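Local coordinates for protein oxidoreductase (Corynebacterium diphtheriae, PDB 3K1Y) that probably acts as an FMN-dependent oxidoreductase of the NADPH-dependent FMN reductase family, with a flavodoxin-like fold, at residues 63-67 against 106-110; 18-22 against 92-96. All coordinates share one frame. Residues are numbered along the deposited sequence.

Contact 1 of 2, residues 63-67 against 106-110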
loop_
_atom_site.group_PDB
_atom_site.type_symbol
_atom_site.label_atom_id
_atom_site.label_comp_id
_atom_site.label_asym_id
_atom_site.label_seq_id
_atom_site.Cartn_x
_atom_site.Cartn_y
_atom_site.Cartn_z
ATOM N N LEU A 63 -24.809 -13.372 -0.624
ATOM C CA LEU A 63 -23.650 -12.796 0.027
ATOM C C LEU A 63 -24.046 -12.091 1.317
ATOM O O LEU A 63 -23.493 -12.376 2.381
ATOM C CB LEU A 63 -22.962 -11.815 -0.922
ATOM C CG LEU A 63 -21.476 -12.039 -1.217
ATOM C CD1 LEU A 63 -21.193 -13.512 -1.440
ATOM C CD2 LEU A 63 -21.089 -11.228 -2.440
HETATM N N MSE A 64 -25.003 -11.178 1.232
HETATM C CA MSE A 64 -25.414 -10.465 2.421
HETATM C C MSE A 64 -26.337 -11.259 3.339
HETATM O O MSE A 64 -26.950 -10.705 4.249
HETATM C CB MSE A 64 -25.988 -9.097 2.034
HETATM C CG MSE A 64 -24.866 -8.042 1.895
HETATM SE SE MSE A 64 -25.244 -6.495 1.027
HETATM C CE MSE A 64 -24.412 -6.746 -0.510
ATOM N N THR A 65 -26.433 -12.566 3.088
ATOM C CA THR A 65 -27.201 -13.466 3.950
ATOM C C THR A 65 -26.116 -14.158 4.761
ATOM O O THR A 65 -26.322 -14.523 5.917
ATOM C CB THR A 65 -28.006 -14.529 3.177
ATOM O OG1 THR A 65 -29.267 -13.978 2.788
ATOM C CG2 THR A 65 -28.275 -15.751 4.052
ATOM N N ALA A 66 -24.952 -14.328 4.139
ATOM C CA ALA A 66 -23.812 -14.933 4.807
ATOM C C ALA A 66 -23.193 -13.867 5.725
ATOM O O ALA A 66 -22.267 -14.148 6.487
ATOM C CB ALA A 66 -22.794 -15.406 3.786
HETATM N N MSE A 67 -23.708 -12.642 5.637
HETATM C CA MSE A 67 -23.228 -11.541 6.470
HETATM C C MSE A 67 -24.026 -11.508 7.767
HETATM O O MSE A 67 -23.468 -11.556 8.861
HETATM C CB MSE A 67 -23.395 -10.200 5.749
HETATM C CG MSE A 67 -22.276 -9.851 4.781
HETATM SE SE MSE A 67 -20.563 -9.650 5.663
HETATM C CE MSE A 67 -20.883 -7.955 6.535
HETATM N N MSE A 106 -16.258 -8.235 0.156
HETATM C CA MSE A 106 -17.184 -9.044 0.921
HETATM C C MSE A 106 -17.056 -10.519 0.580
HETATM O O MSE A 106 -16.958 -11.361 1.471
HETATM C CB MSE A 106 -18.609 -8.575 0.670
HETATM C CG MSE A 106 -19.620 -9.155 1.632
HETATM SE SE MSE A 106 -21.313 -8.291 1.385
HETATM C CE MSE A 106 -20.938 -6.629 2.324
ATOM N N PHE A 107 -17.053 -10.834 -0.710
ATOM C CA PHE A 107 -16.938 -12.219 -1.148
ATOM C C PHE A 107 -15.751 -12.884 -0.457
ATOM O O PHE A 107 -15.907 -13.904 0.221
ATOM C CB PHE A 107 -16.764 -12.298 -2.669
ATOM C CG PHE A 107 -16.627 -13.710 -3.194
ATOM C CD1 PHE A 107 -17.727 -14.564 -3.239
ATOM C CD2 PHE A 107 -15.392 -14.188 -3.629
ATOM C CE1 PHE A 107 -17.599 -15.879 -3.715
ATOM C CE2 PHE A 107 -15.251 -15.493 -4.103
ATOM C CZ PHE A 107 -16.363 -16.341 -4.146
ATOM N N PHE A 108 -14.567 -12.304 -0.621
ATOM C CA PHE A 108 -13.382 -12.864 0.011
ATOM C C PHE A 108 -13.544 -13.000 1.520
ATOM O O PHE A 108 -13.171 -14.027 2.089
ATOM C CB PHE A 108 -12.155 -12.023 -0.332
ATOM C CG PHE A 108 -11.731 -12.167 -1.755
ATOM C CD1 PHE A 108 -10.908 -13.220 -2.141
ATOM C CD2 PHE A 108 -12.230 -11.309 -2.733
ATOM C CE1 PHE A 108 -10.592 -13.425 -3.479
ATOM C CE2 PHE A 108 -11.921 -11.504 -4.077
ATOM C CZ PHE A 108 -11.101 -12.565 -4.451
ATOM N N ASP A 109 -14.107 -11.983 2.170
ATOM C CA ASP A 109 -14.312 -12.060 3.615
ATOM C C ASP A 109 -15.079 -13.332 3.984
ATOM O O ASP A 109 -14.823 -13.957 5.013
ATOM C CB ASP A 109 -15.114 -10.858 4.130
ATOM C CG ASP A 109 -14.392 -9.539 3.945
ATOM O OD1 ASP A 109 -13.143 -9.529 3.914
ATOM O OD2 ASP A 109 -15.081 -8.506 3.852
ATOM N N ILE A 110 -16.025 -13.702 3.127
ATOM C CA ILE A 110 -16.889 -14.857 3.349
ATOM C C ILE A 110 -16.219 -16.225 3.224
ATOM O O ILE A 110 -16.722 -17.211 3.756
ATOM C CB ILE A 110 -18.125 -14.780 2.385
ATOM C CG1 ILE A 110 -19.407 -14.785 3.201
ATOM C CG2 ILE A 110 -18.132 -15.929 1.381
ATOM C CD1 ILE A 110 -19.558 -13.576 4.102
#
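Helix 102-110 presents M106, F107 and I110 to the end of helix 60-63 and the loop after it. M106, a selenomethionine extended through chi1 and chi2 (both t), places its SE 3.6 Å from CG of M64 and 3.9 Å from CG of M67, two poorly ordered residues, while its CG is 4.5 Å from CG of L63. F107 leaves the helix sideways and offers the edge of its ring to L63, with CD1 to CD1 at 4.0 Å; L83 of helix 74-85 also packs on this ring. One turn on from M106, I110 meets the later residues of 63-67: its CG1 is 3.5 Å from CB of A66, and its CD1 is 4.3 Å from SE of M67. M64 and M106 each also touch their own counterparts in the second subunit, so the cluster continues across the interface with that subunit. With apolar side chains supplying the contacts and no polar bond between the segments, shape and exclusion of water hold 63-67 to the helix.

Contact 2 of 2, residues 18-22 against 92-96; sequences SAGLS and ATPVF. With SO4 (sulfate ion), chain G.
Two neighbouring parallel strands end side by side here, their touching parts running 36° apart. S18 pairs with A92 in a parallel bridge (CA to CA 4.8 Å); the CA spacing grows to 5.0 Å for A19-T93 and 5.8 Å for G20-P94 as the chains splay. A19 N donates to A92 O (3.1 Å, 158°), and S18 CA adds a CH...O contact to the same A92 O at 3.6 Å. A19 then turns out of the strand (phi/psi -101/21) and G20 is extended (-72/150). The side chains of S18 and A92 share one face of the sheet. A19 CB rests 4.0 Å from P94 CD, and L21 (chi1 m, chi2 p) brings CD2 to 4.1 Å from CE2 at the edge of the F96 ring. T93 OG1 donates to P94 O at 2.8 Å. A sulfate, probably from the crystallisation liquor, accepts from S22 N through O3 (3.3 Å); G20 CA is 3.2 Å from that O3, where a CB would clash. An anion held in this loop is consistent with the FMN phosphate site of flavodoxin-like folds.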
loop_
_atom_site.group_PDB
_atom_site.type_symbol
_atom_site.label_atom_id
_atom_site.label_comp_id
_atom_site.label_asym_id
_atom_site.label_seq_id
_atom_site.Cartn_x
_atom_site.Cartn_y
_atom_site.Cartn_z
ATOM N N SER A 18 -15.993 -11.721 -10.988
ATOM C CA SER A 18 -16.141 -10.416 -11.617
ATOM C C SER A 18 -17.107 -9.591 -10.776
ATOM O O SER A 18 -18.266 -9.972 -10.604
ATOM C CB SER A 18 -16.668 -10.588 -13.043
ATOM O OG SER A 18 -16.565 -9.379 -13.762
ATOM N N ALA A 19 -16.631 -8.455 -10.273
ATOM C CA ALA A 19 -17.431 -7.592 -9.394
ATOM C C ALA A 19 -18.076 -6.351 -10.021
ATOM O O ALA A 19 -18.423 -5.404 -9.315
ATOM C CB ALA A 19 -16.575 -7.179 -8.174
ATOM N N GLY A 20 -18.242 -6.351 -11.337
ATOM C CA GLY A 20 -18.851 -5.204 -11.989
ATOM C C GLY A 20 -20.340 -5.089 -11.710
ATOM O O GLY A 20 -21.024 -6.095 -11.505
ATOM N N LEU A 21 -20.852 -3.863 -11.711
ATOM C CA LEU A 21 -22.262 -3.631 -11.444
ATOM C C LEU A 21 -23.045 -3.005 -12.596
ATOM O O LEU A 21 -24.250 -2.804 -12.473
ATOM C CB LEU A 21 -22.414 -2.758 -10.195
ATOM C CG LEU A 21 -22.387 -3.443 -8.822
ATOM C CD1 LEU A 21 -21.407 -4.594 -8.806
ATOM C CD2 LEU A 21 -22.032 -2.410 -7.759
ATOM N N SER A 22 -22.384 -2.698 -13.708
ATOM C CA SER A 22 -23.073 -2.081 -14.845
ATOM C C SER A 22 -23.407 -3.072 -15.947
ATOM O O SER A 22 -22.728 -4.087 -16.118
ATOM C CB SER A 22 -22.222 -0.960 -15.458
ATOM O OG SER A 22 -22.064 0.133 -14.574
ATOM N N ALA A 92 -11.582 -9.939 -11.076
ATOM C CA ALA A 92 -11.640 -8.639 -11.722
ATOM C C ALA A 92 -12.538 -7.739 -10.904
ATOM O O ALA A 92 -13.599 -8.158 -10.446
ATOM C CB ALA A 92 -12.185 -8.773 -13.134
ATOM N N THR A 93 -12.109 -6.498 -10.720
ATOM C CA THR A 93 -12.895 -5.561 -9.947
ATOM C C THR A 93 -12.868 -4.154 -10.505
ATOM O O THR A 93 -11.852 -3.696 -11.023
ATOM C CB THR A 93 -12.392 -5.463 -8.477
ATOM O OG1 THR A 93 -13.241 -4.574 -7.737
ATOM C CG2 THR A 93 -10.967 -4.897 -8.433
ATOM N N PRO A 94 -14.015 -3.473 -10.464
ATOM C CA PRO A 94 -14.021 -2.099 -10.956
ATOM C C PRO A 94 -13.303 -1.359 -9.819
ATOM O O PRO A 94 -12.992 -1.958 -8.786
ATOM C CB PRO A 94 -15.512 -1.760 -11.038
ATOM C CG PRO A 94 -16.139 -2.697 -10.050
ATOM C CD PRO A 94 -15.385 -3.972 -10.264
ATOM N N VAL A 95 -13.016 -0.081 -9.990
ATOM C CA VAL A 95 -12.332 0.637 -8.930
ATOM C C VAL A 95 -13.259 1.666 -8.328
ATOM O O VAL A 95 -13.696 2.589 -9.008
ATOM C CB VAL A 95 -11.067 1.329 -9.446
ATOM C CG1 VAL A 95 -10.295 1.939 -8.267
ATOM C CG2 VAL A 95 -10.205 0.328 -10.207
ATOM N N PHE A 96 -13.581 1.481 -7.052
ATOM C CA PHE A 96 -14.462 2.394 -6.340
ATOM C C PHE A 96 -13.634 3.014 -5.229
ATOM O O PHE A 96 -12.909 2.314 -4.525
ATOM C CB PHE A 96 -15.662 1.645 -5.732
ATOM C CG PHE A 96 -16.653 1.127 -6.746
ATOM C CD1 PHE A 96 -16.411 1.233 -8.111
ATOM C CD2 PHE A 96 -17.820 0.494 -6.322
ATOM C CE1 PHE A 96 -17.312 0.714 -9.040
ATOM C CE2 PHE A 96 -18.728 -0.028 -7.240
ATOM C CZ PHE A 96 -18.470 0.081 -8.602
HETATM S S SO4 G . -18.593 -2.067 -14.456
HETATM O O1 SO4 G . -17.245 -2.283 -14.426
HETATM O O2 SO4 G . -18.782 -1.359 -15.649
HETATM O O3 SO4 G . -19.264 -3.277 -14.466
HETATM O O4 SO4 G . -19.012 -1.356 -13.327
#

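Overall arrangement
Contacts 1 and 2 share one chain path: strand 88-94, which begins segment 92-96, is followed after a loop by helix 102-110, which gives contact 1 its second segment. The centres lie 16 Å apart and the nearest atoms about 7 Å, so they do not touch within the chain. The second subunit links them instead: L21 of contact 2 packs on M67 of the second subunit, and F96 meets D109 there, while F96 O accepts a hydrogen bond from K105 NZ of that subunit. The sulfate belongs to contact 2; S25 OG, S26 N and T27 OG1 also hydrogen-bond to it. Contact 1 thus forms part of the subunit interface and meets the L21/F96 side of the partner's contact 2.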